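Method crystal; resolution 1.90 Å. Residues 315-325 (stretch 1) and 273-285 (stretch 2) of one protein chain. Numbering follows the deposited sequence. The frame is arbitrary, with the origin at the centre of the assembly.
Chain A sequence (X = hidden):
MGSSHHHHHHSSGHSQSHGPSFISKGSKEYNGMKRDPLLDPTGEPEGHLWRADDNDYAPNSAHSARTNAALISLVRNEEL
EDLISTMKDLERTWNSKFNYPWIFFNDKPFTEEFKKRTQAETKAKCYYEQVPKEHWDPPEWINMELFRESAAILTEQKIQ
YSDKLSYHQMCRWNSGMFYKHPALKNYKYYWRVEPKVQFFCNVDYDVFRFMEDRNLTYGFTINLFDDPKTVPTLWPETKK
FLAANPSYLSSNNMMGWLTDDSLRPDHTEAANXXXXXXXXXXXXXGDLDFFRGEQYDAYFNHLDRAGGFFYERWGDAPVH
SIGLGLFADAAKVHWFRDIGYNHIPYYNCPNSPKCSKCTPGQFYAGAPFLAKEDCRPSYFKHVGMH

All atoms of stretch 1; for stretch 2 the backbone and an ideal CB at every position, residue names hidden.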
# COMPACT_ATOMS: atom_id res chain seq x y z
N GLY A 315 -5.32 2.83 10.01
CA GLY A 315 -5.12 2.79 8.57
C GLY A 315 -4.85 1.37 8.09
O GLY A 315 -4.32 0.54 8.82
N ASP A 316 -5.22 1.08 6.85
CA ASP A 316 -4.81 -0.18 6.22
C ASP A 316 -3.30 -0.28 6.04
O ASP A 316 -2.74 -1.39 6.02
CB ASP A 316 -5.53 -0.42 4.89
CG ASP A 316 -5.33 0.70 3.91
OD1 ASP A 316 -6.05 1.70 4.03
OD2 ASP A 316 -4.45 0.57 3.05
N ALA A 317 -2.61 0.85 5.92
CA ALA A 317 -1.15 0.81 5.77
C ALA A 317 -0.46 0.23 7.04
O ALA A 317 0.28 -0.75 6.93
CB ALA A 317 -0.61 2.17 5.38
N PRO A 318 -0.70 0.83 8.23
CA PRO A 318 -0.10 0.22 9.42
C PRO A 318 -0.57 -1.22 9.67
O PRO A 318 0.23 -2.05 10.05
CB PRO A 318 -0.52 1.17 10.56
CG PRO A 318 -1.59 2.02 10.02
CD PRO A 318 -1.34 2.12 8.55
N VAL A 319 -1.84 -1.51 9.41
CA VAL A 319 -2.37 -2.87 9.59
C VAL A 319 -1.71 -3.89 8.64
O VAL A 319 -1.28 -4.96 9.08
CB VAL A 319 -3.92 -2.89 9.50
CG1 VAL A 319 -4.46 -4.31 9.47
CG2 VAL A 319 -4.53 -2.11 10.67
N HIS A 320 -1.62 -3.56 7.35
CA HIS A 320 -0.83 -4.37 6.41
C HIS A 320 0.62 -4.53 6.85
O HIS A 320 1.17 -5.64 6.82
CB HIS A 320 -0.87 -3.77 5.01
CG HIS A 320 -2.18 -3.96 4.31
ND1 HIS A 320 -2.39 -3.59 3.00
CD2 HIS A 320 -3.35 -4.51 4.73
CE1 HIS A 320 -3.63 -3.87 2.65
NE2 HIS A 320 -4.23 -4.43 3.69
N SER A 321 1.23 -3.41 7.24
CA SER A 321 2.64 -3.39 7.60
C SER A 321 2.94 -4.25 8.81
O SER A 321 3.93 -5.00 8.82
CB SER A 321 3.12 -1.96 7.84
OG SER A 321 2.90 -1.16 6.70
N ILE A 322 2.10 -4.15 9.83
CA ILE A 322 2.24 -4.99 11.02
C ILE A 322 2.00 -6.47 10.66
O ILE A 322 2.76 -7.34 11.07
CB ILE A 322 1.30 -4.54 12.15
CG1 ILE A 322 1.79 -3.20 12.74
CG2 ILE A 322 1.24 -5.58 13.25
CD1 ILE A 322 0.74 -2.47 13.55
N GLY A 323 0.95 -6.74 9.89
CA GLY A 323 0.66 -8.11 9.46
C GLY A 323 1.81 -8.75 8.70
O GLY A 323 2.18 -9.89 8.99
N LEU A 324 2.37 -8.01 7.74
CA LEU A 324 3.56 -8.45 7.00
C LEU A 324 4.75 -8.65 7.93
O LEU A 324 5.44 -9.67 7.85
CB LEU A 324 3.94 -7.44 5.91
CG LEU A 324 2.95 -7.34 4.73
CD1 LEU A 324 3.12 -6.03 3.99
CD2 LEU A 324 3.12 -8.53 3.79
N GLY A 325 4.98 -7.67 8.80
CA GLY A 325 6.11 -7.70 9.71
C GLY A 325 6.09 -8.80 10.75
O GLY A 325 7.14 -9.16 11.27
N UNK A 273 4.38 1.52 21.81
CA UNK A 273 5.33 0.47 21.43
C UNK A 273 5.53 0.24 19.94
O UNK A 273 6.49 -0.42 19.56
CB UNK A 273 4.88 -0.85 22.06
N UNK A 274 4.64 0.76 19.10
CA UNK A 274 4.75 0.66 17.64
C UNK A 274 5.40 1.95 17.09
O UNK A 274 5.01 3.04 17.46
CB UNK A 274 3.38 0.43 17.01
N UNK A 275 6.40 1.79 16.22
CA UNK A 275 7.12 2.93 15.62
C UNK A 275 6.21 3.85 14.80
O UNK A 275 6.55 5.01 14.56
CB UNK A 275 8.25 2.41 14.73
N UNK A 276 5.08 3.28 14.34
CA UNK A 276 4.10 3.89 13.42
C UNK A 276 4.53 3.79 11.96
O UNK A 276 3.78 4.18 11.07
CB UNK A 276 3.88 5.36 13.78
N UNK A 277 5.71 3.23 11.70
CA UNK A 277 6.22 3.12 10.35
C UNK A 277 5.42 2.09 9.56
O UNK A 277 5.00 1.05 10.08
CB UNK A 277 7.70 2.75 10.37
N UNK A 278 5.20 2.41 8.29
CA UNK A 278 4.36 1.60 7.45
C UNK A 278 4.75 1.78 6.01
O UNK A 278 5.26 2.83 5.60
CB UNK A 278 2.88 1.94 7.66
N UNK A 279 4.48 0.73 5.24
CA UNK A 279 4.56 0.79 3.79
C UNK A 279 3.38 1.65 3.36
O UNK A 279 2.28 1.49 3.89
CB UNK A 279 4.53 -0.60 3.15
N UNK A 280 3.61 2.58 2.45
CA UNK A 280 2.59 3.56 2.14
C UNK A 280 1.61 2.96 1.12
O UNK A 280 1.85 2.99 -0.08
CB UNK A 280 3.22 4.85 1.61
N UNK A 281 0.52 2.43 1.66
CA UNK A 281 -0.35 1.47 0.96
C UNK A 281 -1.15 1.99 -0.23
O UNK A 281 -1.78 1.18 -0.93
CB UNK A 281 -1.34 0.89 1.97
N UNK A 282 -1.19 3.30 -0.47
CA UNK A 282 -1.78 3.79 -1.73
C UNK A 282 -1.15 3.12 -2.97
O UNK A 282 -1.82 2.94 -3.98
CB UNK A 282 -1.61 5.31 -1.83
N UNK A 283 0.13 2.75 -2.86
CA UNK A 283 0.80 1.83 -3.79
C UNK A 283 1.01 0.50 -3.09
O UNK A 283 1.57 0.47 -1.98
CB UNK A 283 2.13 2.40 -4.28
N UNK A 284 0.61 -0.59 -3.73
CA UNK A 284 0.92 -1.95 -3.27
C UNK A 284 0.94 -2.88 -4.46
O UNK A 284 0.07 -2.78 -5.33
CB UNK A 284 -0.09 -2.43 -2.23
N UNK A 285 1.92 -3.78 -4.48
CA UNK A 285 1.87 -4.96 -5.33
C UNK A 285 1.96 -6.14 -4.38
O UNK A 285 2.95 -6.27 -3.67
CB UNK A 285 2.98 -4.97 -6.38

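Position 273 is out of reach of the helix 316-325. Its phi of 109° favours glycine, and the residue is Gly-273.

At position 274 CA-to-CB points toward the helix, and the ideal CB lies 5.2 Å from Ile-322 CD1. A long apolar or aromatic side chain could extend along Ile-322 and Pro-318. The residue is Tyr-274. Ile-322 CD1 sits over one face of its ring, 3.9 Å from the centroid, in a CH-pi contact. Pro-318 CB meets the ring edge, 3.3 Å from Tyr-274 OH.

Position 275 is out of reach, so stretch 1 sets no preference. It is Ser-275. Position 276 points away, and its phi of 81° would be easy for glycine. Thr-276 is found. Position 277 also points away and leaves the choice open. Cys-277 is bonded covalently to a group elsewhere in the structure. Its O accepts from Tyr-274 OH at 2.7 Å.

Position 278 points toward the helix. The ideal CB is a tight 3.2 Å from Ser-321 OG and 3.8 Å from Pro-318 N. A side chain must turn aside after CB; several flat or slender ones could do so. His-278 has chi1 in p. Its CD2 packs 3.4 Å from Ala-317 CB, and its ND1 donates to Thr-276 O at 3.0 Å.

At position 279 CA-to-CB points sideways. The backbone N lies 2.9 Å from Ser-321 OG, a bond any residue but proline could make. Leu-324 invites a large apolar group. Phe-279 makes the bond through its N, and Ser-321 OG in turn donates to Ala-317 O at 2.7 Å. The end of the ring comes nearer the helix, with CE2 3.8 Å from Leu-324 CD1.

Position 280 points away, so many side chains would do. It is Trp-280.

Position 281 points toward the helix, with its ideal CB 3.3 Å from Asp-316 OD2 and 3.7 Å from Ala-317 CB. A small donor suits this tight site. Ser-281 OG donates to Asp-316 OD2 at 2.6 Å.

Positions 282 and 283, pointing away and out of reach, are Asn-282 and Phe-283.

Position 284 points toward the helix, but no stretch 1 atom is within 5.5 Å of its ideal CB. A long side chain is needed, and an acceptor could meet His-320 ND1. Glu-284 OE1 accepts from His-320 ND1 at 2.7 Å, near the plane of the imidazole.

Position 285 is out of reach and holds Ile-285.

Stretch 2, residues 273-285: GYSTCHFWSNFEI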
# COMPACT_ATOMS: atom_id res chain seq x y z
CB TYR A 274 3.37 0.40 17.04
CG TYR A 274 3.19 0.53 15.55
CD1 TYR A 274 4.10 -0.07 14.67
CD2 TYR A 274 2.08 1.18 15.01
CE1 TYR A 274 3.92 0.02 13.30
CE2 TYR A 274 1.89 1.26 13.64
CZ TYR A 274 2.82 0.69 12.78
OH TYR A 274 2.68 0.78 11.41
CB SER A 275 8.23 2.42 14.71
OG SER A 275 7.68 1.78 13.56
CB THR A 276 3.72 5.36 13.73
OG1 THR A 276 4.75 6.24 13.27
CG2 THR A 276 3.40 5.55 15.21
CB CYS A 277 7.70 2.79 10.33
SG CYS A 277 8.68 4.14 11.00
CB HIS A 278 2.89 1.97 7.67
CG HIS A 278 2.57 3.41 7.38
ND1 HIS A 278 2.71 4.41 8.32
CD2 HIS A 278 2.10 4.01 6.26
CE1 HIS A 278 2.34 5.56 7.80
NE2 HIS A 278 1.97 5.35 6.55
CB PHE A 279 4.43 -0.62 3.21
CG PHE A 279 5.42 -1.59 3.77
CD1 PHE A 279 6.79 -1.41 3.57
CD2 PHE A 279 5.00 -2.70 4.50
CE1 PHE A 279 7.70 -2.31 4.08
CE2 PHE A 279 5.91 -3.60 5.01
CZ PHE A 279 7.26 -3.42 4.80
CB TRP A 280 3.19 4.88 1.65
CG TRP A 280 2.30 6.06 1.87
CD1 TRP A 280 1.34 6.20 2.85
CD2 TRP A 280 2.31 7.29 1.15
NE1 TRP A 280 0.75 7.42 2.76
CE2 TRP A 280 1.33 8.12 1.73
CE3 TRP A 280 3.04 7.76 0.06
CZ2 TRP A 280 1.05 9.41 1.26
CZ3 TRP A 280 2.78 9.05 -0.41
CH2 TRP A 280 1.79 9.85 0.19
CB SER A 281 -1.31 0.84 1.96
OG SER A 281 -2.24 1.81 2.41
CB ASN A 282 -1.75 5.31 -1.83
CG ASN A 282 -0.39 5.90 -1.53
OD1 ASN A 282 0.56 5.76 -2.30
ND2 ASN A 282 -0.30 6.59 -0.41
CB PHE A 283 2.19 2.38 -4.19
CG PHE A 283 3.03 1.41 -4.98
CD1 PHE A 283 3.77 0.41 -4.34
CD2 PHE A 283 3.07 1.47 -6.37
CE1 PHE A 283 4.53 -0.50 -5.06
CE2 PHE A 283 3.84 0.57 -7.10
CZ PHE A 283 4.56 -0.42 -6.44
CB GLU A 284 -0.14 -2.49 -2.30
CG GLU A 284 -0.25 -1.77 -0.98
CD GLU A 284 -1.09 -2.50 0.05
OE1 GLU A 284 -0.77 -2.38 1.25
OE2 GLU A 284 -2.07 -3.21 -0.32
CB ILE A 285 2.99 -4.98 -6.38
CG1 ILE A 285 2.85 -3.78 -7.33
CG2 ILE A 285 2.95 -6.30 -7.16
CD1 ILE A 285 4.01 -3.56 -8.28
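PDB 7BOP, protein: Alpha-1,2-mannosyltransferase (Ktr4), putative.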